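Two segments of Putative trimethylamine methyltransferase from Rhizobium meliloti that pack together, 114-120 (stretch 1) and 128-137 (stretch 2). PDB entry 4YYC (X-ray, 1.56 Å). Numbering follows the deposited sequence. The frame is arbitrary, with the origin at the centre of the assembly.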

# COMPACT_ATOMS: atom_id res chain seq x y z
N PRO A 114 15.72 9.83 25.16
CA PRO A 114 14.25 9.98 25.31
C PRO A 114 13.47 9.11 24.32
O PRO A 114 13.84 9.03 23.14
CB PRO A 114 14.03 11.48 25.05
CG PRO A 114 15.18 11.84 24.12
CD PRO A 114 16.35 11.05 24.63
N LYS A 115 12.42 8.44 24.81
CA LYS A 115 11.54 7.67 23.94
C LYS A 115 10.78 8.58 23.02
O LYS A 115 10.42 8.15 21.93
CB LYS A 115 10.51 6.89 24.74
CG LYS A 115 11.06 5.67 25.43
CD LYS A 115 9.91 4.64 25.56
CE LYS A 115 10.10 3.58 26.62
NZ LYS A 115 11.50 3.26 27.00
N ASP A 116 10.49 9.79 23.46
CA ASP A 116 9.83 10.78 22.64
C ASP A 116 10.26 12.17 23.06
O ASP A 116 10.66 12.36 24.21
CB ASP A 116 8.31 10.60 22.65
CG ASP A 116 7.73 10.70 23.98
OD1 ASP A 116 7.65 9.68 24.69
OD2 ASP A 116 7.42 11.82 24.39
N PHE A 117 10.15 13.12 22.15
CA PHE A 117 10.52 14.50 22.41
C PHE A 117 9.85 15.42 21.42
O PHE A 117 9.38 14.94 20.37
CB PHE A 117 12.06 14.67 22.41
CG PHE A 117 12.71 14.39 21.07
CD1 PHE A 117 13.11 13.12 20.73
CD2 PHE A 117 12.90 15.40 20.14
CE1 PHE A 117 13.66 12.85 19.49
CE2 PHE A 117 13.44 15.13 18.91
CZ PHE A 117 13.82 13.85 18.58
N THR A 118 9.82 16.71 21.73
CA THR A 118 9.25 17.69 20.82
C THR A 118 10.32 18.25 19.88
O THR A 118 11.42 18.65 20.32
CB THR A 118 8.64 18.85 21.62
OG1 THR A 118 7.66 18.32 22.53
CG2 THR A 118 7.99 19.85 20.68
N TRP A 119 10.00 18.29 18.59
CA TRP A 119 10.75 19.01 17.58
C TRP A 119 10.09 20.37 17.45
O TRP A 119 8.98 20.50 16.97
CB TRP A 119 10.70 18.27 16.26
CG TRP A 119 11.55 18.76 15.17
CD1 TRP A 119 12.46 19.79 15.16
CD2 TRP A 119 11.57 18.19 13.87
NE1 TRP A 119 13.05 19.87 13.92
CE2 TRP A 119 12.53 18.89 13.12
CE3 TRP A 119 10.88 17.13 13.28
CZ2 TRP A 119 12.81 18.55 11.80
CZ3 TRP A 119 11.16 16.81 11.98
CH2 TRP A 119 12.10 17.50 11.25
N HIS A 120 10.75 21.38 18.02
CA HIS A 120 10.16 22.70 18.11
C HIS A 120 10.28 23.44 16.79
O HIS A 120 11.32 23.36 16.12
CB HIS A 120 10.81 23.51 19.22
CG HIS A 120 10.52 22.95 20.59
ND1 HIS A 120 9.53 23.46 21.41
CD2 HIS A 120 11.03 21.88 21.24
CE1 HIS A 120 9.47 22.74 22.51
NE2 HIS A 120 10.36 21.77 22.43
N ALA A 128 6.23 19.47 16.48
CA ALA A 128 5.91 18.07 16.13
C ALA A 128 6.46 17.14 17.16
O ALA A 128 7.60 17.28 17.56
CB ALA A 128 6.49 17.71 14.78
N GLN A 129 5.67 16.19 17.59
CA GLN A 129 6.16 15.14 18.46
C GLN A 129 6.95 14.15 17.66
O GLN A 129 6.45 13.65 16.66
CB GLN A 129 5.02 14.41 19.21
CG GLN A 129 5.54 13.27 20.10
CD GLN A 129 4.44 12.59 20.88
OE1 GLN A 129 3.78 13.26 21.68
NE2 GLN A 129 4.25 11.23 20.70
N ILE A 130 8.11 13.75 18.20
CA ILE A 130 8.91 12.68 17.61
C ILE A 130 8.92 11.51 18.58
O ILE A 130 9.45 11.63 19.67
CB ILE A 130 10.35 13.17 17.30
CG1 ILE A 130 10.33 14.18 16.13
CG2 ILE A 130 11.26 12.03 16.92
CD1 ILE A 130 9.95 13.62 14.76
N GLY A 131 8.27 10.40 18.19
CA GLY A 131 8.18 9.23 19.03
C GLY A 131 6.76 8.84 19.36
O GLY A 131 5.79 9.57 19.07
N GLY A 132 6.63 7.67 19.96
CA GLY A 132 5.34 7.15 20.38
C GLY A 132 4.38 6.92 19.25
O GLY A 132 4.77 6.39 18.21
N LYS A 133 3.15 7.41 19.42
CA LYS A 133 2.11 7.25 18.39
C LYS A 133 2.13 8.30 17.29
O LYS A 133 1.30 8.27 16.42
CB LYS A 133 0.70 7.21 19.05
CG LYS A 133 0.49 6.07 20.04
CD LYS A 133 0.58 4.72 19.35
CE LYS A 133 0.28 3.61 20.32
NZ LYS A 133 -0.09 2.36 19.64
N ALA A 134 3.11 9.18 17.29
CA ALA A 134 3.14 10.28 16.35
C ALA A 134 3.79 9.87 15.03
O ALA A 134 4.65 8.97 15.02
CB ALA A 134 3.88 11.46 16.95
N THR A 135 3.38 10.53 13.96
CA THR A 135 4.03 10.38 12.64
C THR A 135 4.20 11.76 12.05
O THR A 135 3.26 12.55 12.00
CB THR A 135 3.20 9.46 11.71
OG1 THR A 135 3.23 8.13 12.22
CG2 THR A 135 3.77 9.43 10.29
N VAL A 136 5.44 12.04 11.61
CA VAL A 136 5.83 13.34 11.08
C VAL A 136 6.43 13.12 9.69
O VAL A 136 7.45 12.45 9.54
CB VAL A 136 6.89 13.97 12.01
CG1 VAL A 136 7.42 15.27 11.46
CG2 VAL A 136 6.29 14.19 13.41
N PHE A 137 5.85 13.77 8.69
CA PHE A 137 6.30 13.67 7.30
C PHE A 137 7.24 14.83 6.97
O PHE A 137 6.93 16.00 7.25
CB PHE A 137 5.13 13.73 6.34
CG PHE A 137 4.21 12.56 6.41
CD1 PHE A 137 4.68 11.28 6.52
CD2 PHE A 137 2.82 12.75 6.31
CE1 PHE A 137 3.79 10.19 6.54
CE2 PHE A 137 1.94 11.68 6.32
CZ PHE A 137 2.42 10.40 6.44
O HOH W 1 9.15 6.36 20.39

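At the end of this antiparallel pairing the backbone hydrogen bonds give way to a single water, which donates to Lys115 O (2.7 Å to the water oxygen) and accepts from Gly132 N (2.9 Å), joining two polar atoms too far apart to bond directly (Lys115 O to Gly132 N, 4.3 Å). Glycine fits beside this bridge: at Gly131 an ideal CB would point toward stretch 1 and clash with Lys115 O and Asp116 CB, and its backbone angles by themselves call for glycine. Gly132, with positive phi, continues the type II' turn from Gly131 to Ala134. Gly131 O accepts from Ala134 N (3.2 Å) and from the side chain of Gln129 (NE2 to Gly131 O, 2.8 Å), whose t, t side chain runs along its own strand to reach Gly131 O.

Further along, two hydrogen-bonded pairs hold the strands. Phe117 N donates to Ile130 O (3.0 Å) and Ile130 N to Phe117 O (2.8 Å); Trp119 N donates to Ala128 O (2.8 Å) and Ala128 N to Trp119 O (3.0 Å). Between them, Thr118 faces Gln129 without cross-strand bonds; their side chains share one face, and both residues are partly exposed, which suits polar side chains. Ile130 O also receives a CA-H...O contact from Asp116 CA (3.1 Å).

The other face is apolar. Phe117, chi1 p, lays its ring over Ile130, with Ile130 CB 4.0 Å from the centroid of the Phe117 ring and 19° off the normal, a CH-pi contact; Phe117 CZ reaches Ile130 CG2 at 3.6 Å. Ile130 CD1 meets Trp119 CE3 (3.9 Å), so the branched side chain touches both aromatics. Trp119, chi1 t, extends its indole as far as Val136 on the following strand (Trp119 CZ3 to Val136 CG1, 4.1 Å), while small Ala128 sits opposite its backbone. In all, 435 Å² is buried between the stretches.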